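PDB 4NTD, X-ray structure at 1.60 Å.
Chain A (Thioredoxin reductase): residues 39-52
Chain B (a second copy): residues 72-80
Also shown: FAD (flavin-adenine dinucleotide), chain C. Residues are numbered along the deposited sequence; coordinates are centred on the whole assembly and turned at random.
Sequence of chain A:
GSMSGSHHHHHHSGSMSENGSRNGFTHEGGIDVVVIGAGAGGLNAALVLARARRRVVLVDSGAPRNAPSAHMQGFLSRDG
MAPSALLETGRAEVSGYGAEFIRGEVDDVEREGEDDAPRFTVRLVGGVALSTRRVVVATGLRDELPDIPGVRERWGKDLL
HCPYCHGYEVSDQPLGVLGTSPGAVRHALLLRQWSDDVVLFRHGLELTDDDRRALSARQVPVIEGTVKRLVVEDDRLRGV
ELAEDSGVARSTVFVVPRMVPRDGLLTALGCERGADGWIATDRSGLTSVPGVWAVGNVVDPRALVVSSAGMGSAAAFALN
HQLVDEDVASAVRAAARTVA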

# COMPACT_ATOMS: atom_id res chain seq x y z
N GLY A 39 -0.60 13.94 -3.85
CA GLY A 39 -0.84 12.79 -4.71
C GLY A 39 -1.57 11.75 -3.88
O GLY A 39 -2.05 12.05 -2.78
N ALA A 40 -1.65 10.52 -4.38
CA ALA A 40 -2.34 9.46 -3.65
C ALA A 40 -1.72 9.20 -2.27
O ALA A 40 -2.44 8.88 -1.31
CB ALA A 40 -2.38 8.18 -4.47
N GLY A 41 -0.41 9.33 -2.16
CA GLY A 41 0.29 9.14 -0.89
C GLY A 41 -0.16 10.12 0.18
O GLY A 41 -0.63 9.72 1.25
N GLY A 42 -0.03 11.41 -0.11
CA GLY A 42 -0.43 12.44 0.82
C GLY A 42 -1.93 12.45 1.09
O GLY A 42 -2.36 12.65 2.22
N LEU A 43 -2.72 12.22 0.05
CA LEU A 43 -4.18 12.23 0.21
C LEU A 43 -4.68 11.11 1.12
O LEU A 43 -5.53 11.35 1.98
CB LEU A 43 -4.90 12.16 -1.15
CG LEU A 43 -4.91 13.45 -1.97
CD1 LEU A 43 -5.47 13.16 -3.36
CD2 LEU A 43 -5.71 14.55 -1.28
N ASN A 44 -4.16 9.90 0.95
CA ASN A 44 -4.63 8.80 1.80
C ASN A 44 -4.13 8.94 3.24
O ASN A 44 -4.82 8.54 4.18
CB ASN A 44 -4.30 7.42 1.21
CG ASN A 44 -5.39 6.39 1.47
OD1 ASN A 44 -5.79 5.64 0.57
ND2 ASN A 44 -5.90 6.35 2.70
N ALA A 45 -2.95 9.54 3.42
CA ALA A 45 -2.47 9.87 4.76
C ALA A 45 -3.43 10.87 5.43
O ALA A 45 -3.86 10.66 6.56
CB ALA A 45 -1.06 10.43 4.72
N ALA A 46 -3.76 11.94 4.71
CA ALA A 46 -4.67 12.97 5.22
C ALA A 46 -6.07 12.42 5.51
O ALA A 46 -6.71 12.83 6.49
CB ALA A 46 -4.75 14.13 4.25
N LEU A 47 -6.55 11.51 4.66
CA LEU A 47 -7.88 10.93 4.82
C LEU A 47 -8.00 10.21 6.17
O LEU A 47 -8.95 10.45 6.92
CB LEU A 47 -8.18 9.96 3.67
CG LEU A 47 -9.50 9.18 3.71
CD1 LEU A 47 -10.69 10.12 3.87
CD2 LEU A 47 -9.66 8.33 2.46
N VAL A 48 -7.04 9.35 6.47
CA VAL A 48 -7.05 8.58 7.72
C VAL A 48 -6.84 9.51 8.93
O VAL A 48 -7.52 9.37 9.95
CB VAL A 48 -6.01 7.44 7.69
CG1 VAL A 48 -5.91 6.75 9.04
CG2 VAL A 48 -6.38 6.43 6.61
N LEU A 49 -5.93 10.47 8.80
CA LEU A 49 -5.65 11.42 9.89
C LEU A 49 -6.83 12.33 10.21
O LEU A 49 -7.12 12.58 11.39
CB LEU A 49 -4.41 12.26 9.57
CG LEU A 49 -3.08 11.49 9.60
CD1 LEU A 49 -1.99 12.30 8.91
CD2 LEU A 49 -2.68 11.13 11.02
N ALA A 50 -7.52 12.82 9.18
CA ALA A 50 -8.71 13.66 9.38
C ALA A 50 -9.85 12.86 10.01
O ALA A 50 -10.57 13.37 10.87
CB ALA A 50 -9.15 14.29 8.07
N ARG A 51 -10.01 11.61 9.58
CA ARG A 51 -10.99 10.71 10.19
C ARG A 51 -10.65 10.40 11.66
O ARG A 51 -11.54 10.09 12.45
CB ARG A 51 -11.10 9.41 9.39
CG ARG A 51 -11.90 9.55 8.09
CD ARG A 51 -11.97 8.24 7.32
NE ARG A 51 -12.32 7.15 8.22
CZ ARG A 51 -13.55 6.90 8.68
NH1 ARG A 51 -14.59 7.63 8.30
NH2 ARG A 51 -13.73 5.89 9.52
N ALA A 52 -9.36 10.50 12.01
CA ALA A 52 -8.90 10.38 13.39
C ALA A 52 -9.00 11.69 14.18
O ALA A 52 -8.45 11.80 15.29
CB ALA A 52 -7.47 9.85 13.42
N MET B 72 -17.00 0.29 4.14
CA MET B 72 -15.60 0.49 4.50
C MET B 72 -15.23 1.97 4.37
O MET B 72 -15.81 2.70 3.56
CB MET B 72 -14.65 -0.40 3.67
CG MET B 72 -14.48 -0.03 2.21
SD MET B 72 -12.81 -0.32 1.57
CE MET B 72 -13.05 0.37 -0.06
N GLN B 73 -14.28 2.39 5.20
CA GLN B 73 -13.85 3.78 5.24
C GLN B 73 -12.33 3.87 5.11
O GLN B 73 -11.61 2.93 5.49
CB GLN B 73 -14.27 4.42 6.57
CG GLN B 73 -15.72 4.22 6.97
CD GLN B 73 -16.71 5.00 6.11
OE1 GLN B 73 -16.35 5.97 5.42
NE2 GLN B 73 -17.96 4.59 6.15
N GLY B 74 -11.85 4.99 4.57
CA GLY B 74 -10.42 5.31 4.56
C GLY B 74 -9.61 4.85 3.35
O GLY B 74 -8.39 5.00 3.35
N PHE B 75 -10.28 4.31 2.34
CA PHE B 75 -9.66 3.86 1.08
C PHE B 75 -9.83 4.99 0.06
O PHE B 75 -10.96 5.34 -0.29
CB PHE B 75 -10.39 2.59 0.63
CG PHE B 75 -9.80 1.89 -0.58
CD1 PHE B 75 -9.29 0.60 -0.45
CD2 PHE B 75 -9.81 2.47 -1.84
CE1 PHE B 75 -8.78 -0.08 -1.55
CE2 PHE B 75 -9.30 1.80 -2.94
CZ PHE B 75 -8.78 0.52 -2.80
N LEU B 76 -8.72 5.56 -0.40
CA LEU B 76 -8.78 6.75 -1.27
C LEU B 76 -9.71 6.57 -2.47
O LEU B 76 -9.57 5.62 -3.25
CB LEU B 76 -7.38 7.12 -1.78
CG LEU B 76 -7.28 8.42 -2.58
CD1 LEU B 76 -7.55 9.62 -1.68
CD2 LEU B 76 -5.93 8.54 -3.25
N SER B 77 -10.66 7.50 -2.60
CA SER B 77 -11.68 7.53 -3.66
C SER B 77 -12.84 6.55 -3.47
O SER B 77 -13.81 6.59 -4.23
CB SER B 77 -11.07 7.38 -5.06
OG SER B 77 -10.90 6.02 -5.43
N ARG B 78 -12.76 5.69 -2.45
CA ARG B 78 -13.80 4.71 -2.15
C ARG B 78 -14.23 4.78 -0.68
O ARG B 78 -14.66 3.78 -0.10
CB ARG B 78 -13.33 3.29 -2.49
CG ARG B 78 -13.03 3.06 -3.97
CD ARG B 78 -14.26 3.32 -4.82
NE ARG B 78 -14.20 2.65 -6.12
CZ ARG B 78 -15.17 2.71 -7.04
NH1 ARG B 78 -15.03 2.07 -8.19
NH2 ARG B 78 -16.28 3.40 -6.80
N ASP B 79 -14.12 5.96 -0.08
CA ASP B 79 -14.54 6.15 1.30
C ASP B 79 -16.06 5.98 1.40
O ASP B 79 -16.81 6.74 0.79
CB ASP B 79 -14.11 7.53 1.80
CG ASP B 79 -14.36 7.72 3.28
OD1 ASP B 79 -13.88 6.89 4.09
OD2 ASP B 79 -15.03 8.71 3.64
N GLY B 80 -16.49 4.98 2.16
CA GLY B 80 -17.91 4.67 2.34
C GLY B 80 -18.44 3.55 1.46
O GLY B 80 -19.61 3.18 1.57
PA FAD C . -9.27 -10.27 3.48
O1A FAD C . -9.96 -9.05 2.94
O2A FAD C . -9.74 -10.85 4.79
O5B FAD C . -9.37 -11.42 2.37
C5B FAD C . -8.78 -12.70 2.60
C4B FAD C . -9.49 -13.71 1.71
O4B FAD C . -8.78 -14.94 1.73
C3B FAD C . -10.91 -14.01 2.18
O3B FAD C . -11.86 -13.72 1.15
C2B FAD C . -10.90 -15.49 2.53
O2B FAD C . -12.12 -16.15 2.19
C1B FAD C . -9.72 -16.01 1.72
N9A FAD C . -9.06 -17.24 2.22
C8A FAD C . -8.54 -17.43 3.44
N7A FAD C . -7.99 -18.67 3.52
C5A FAD C . -8.15 -19.27 2.34
C6A FAD C . -7.81 -20.58 1.74
N6A FAD C . -7.16 -21.51 2.48
N1A FAD C . -8.17 -20.81 0.46
C2A FAD C . -8.82 -19.89 -0.28
N3A FAD C . -9.16 -18.68 0.20
C4A FAD C . -8.86 -18.32 1.47
N1 FAD C . -10.37 -1.72 6.80
C2 FAD C . -10.54 -0.53 6.17
O2 FAD C . -9.61 -0.11 5.46
N3 FAD C . -11.67 0.19 6.27
C4 FAD C . -12.72 -0.23 7.02
O4 FAD C . -13.75 0.47 7.10
C4X FAD C . -12.61 -1.52 7.74
N5 FAD C . -13.61 -2.02 8.51
C5X FAD C . -13.45 -3.20 9.16
C6 FAD C . -14.49 -3.69 9.94
C7 FAD C . -14.37 -4.90 10.62
C7M FAD C . -15.51 -5.41 11.47
C8 FAD C . -13.11 -5.69 10.50
C8M FAD C . -12.95 -7.00 11.23
C9 FAD C . -12.07 -5.21 9.72
C9A FAD C . -12.19 -3.99 9.04
N10 FAD C . -11.14 -3.48 8.23
C10 FAD C . -11.34 -2.25 7.57
C1' FAD C . -9.86 -4.17 8.03
C2' FAD C . -9.98 -5.08 6.80
O2' FAD C . -10.79 -6.22 7.13
C3' FAD C . -8.61 -5.56 6.32
O3' FAD C . -7.78 -4.42 6.06
C4' FAD C . -8.69 -6.40 5.04
O4' FAD C . -9.69 -7.42 5.14
C5' FAD C . -7.36 -7.07 4.74
O5' FAD C . -7.36 -7.51 3.38
P FAD C . -6.72 -8.92 2.95
O1P FAD C . -5.40 -9.09 3.66
O2P FAD C . -6.79 -9.00 1.45
O3P FAD C . -7.68 -10.04 3.63

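A single side-chain amide does the polar work of this contact: A:Asn44, lying on a helix of one subunit, reads the backbone of an irregular loop in the other. Its ND2 donates to the carbonyl O of B:Gly74 at 2.9 Å, and its OD1 accepts from the backbone N of B:Leu76 at 3.1 Å. The principle is general. A loop without regular structure often leaves some peptide groups unpaired, and a carboxamide, carrying a donor and an acceptor side by side, can satisfy a C=O and an N-H two residues apart. In this arrangement A:Asn44 has a chi1 of -144°, between the usual wells; its CA-to-CB bond points sideways, yet the end of the side chain comes nearer the loop.

The backbones run close at B:Gly74. Its CA lies 5.7 Å from the CA of A:Val48, and an ideal CB would sit 3.9 Å from A:Val48 CG2, an ordinary packing distance; it is the phi/psi of 91/6 that calls for glycine, since a CB would be jammed against the carbonyl O of B:Gln73. A:Leu47 packs against this bare stretch of main chain, its CD2 3.6 Å from the C of B:Gly74.

Further toward the N-terminus of the helix the contact becomes apolar. B:Leu76, which gives up more surface to the other stretch than any other residue, reaches its CD1 to within 3.7 Å of A:Leu43 CB and its CD2 to within 3.8 Å of A:Ala40 CB. The leucine approaches the helix backbone itself here: B:Leu76 CD2 also lies 3.7 Å from A:Ala40 CA.

At the other end, A:Arg51 lays one face of its guanidinium over B:Gln73, with A:Arg51 CZ 3.3 Å from B:Gln73 CB. B:Asp79 is nearby, but its OD1 stands 4.3 Å from A:Arg51 NH1 and well out of the guanidinium plane, so the two charges are merely near each other and no N-H points at the oxygen. That same OD1 instead accepts from the backbone N of B:Gly74 at 2.8 Å, tying the loop to itself. A backbone bond from B:Gly80 N to B:Met72 O, also 2.8 Å, helps close the loop, and a type II turn from B:Phe75 to B:Arg78 reverses the chain between.

The loop serves the flavin as well: B:Gln73 N donates to FAD O4 and B:Gln73 O accepts from FAD N3, each at 2.8 Å.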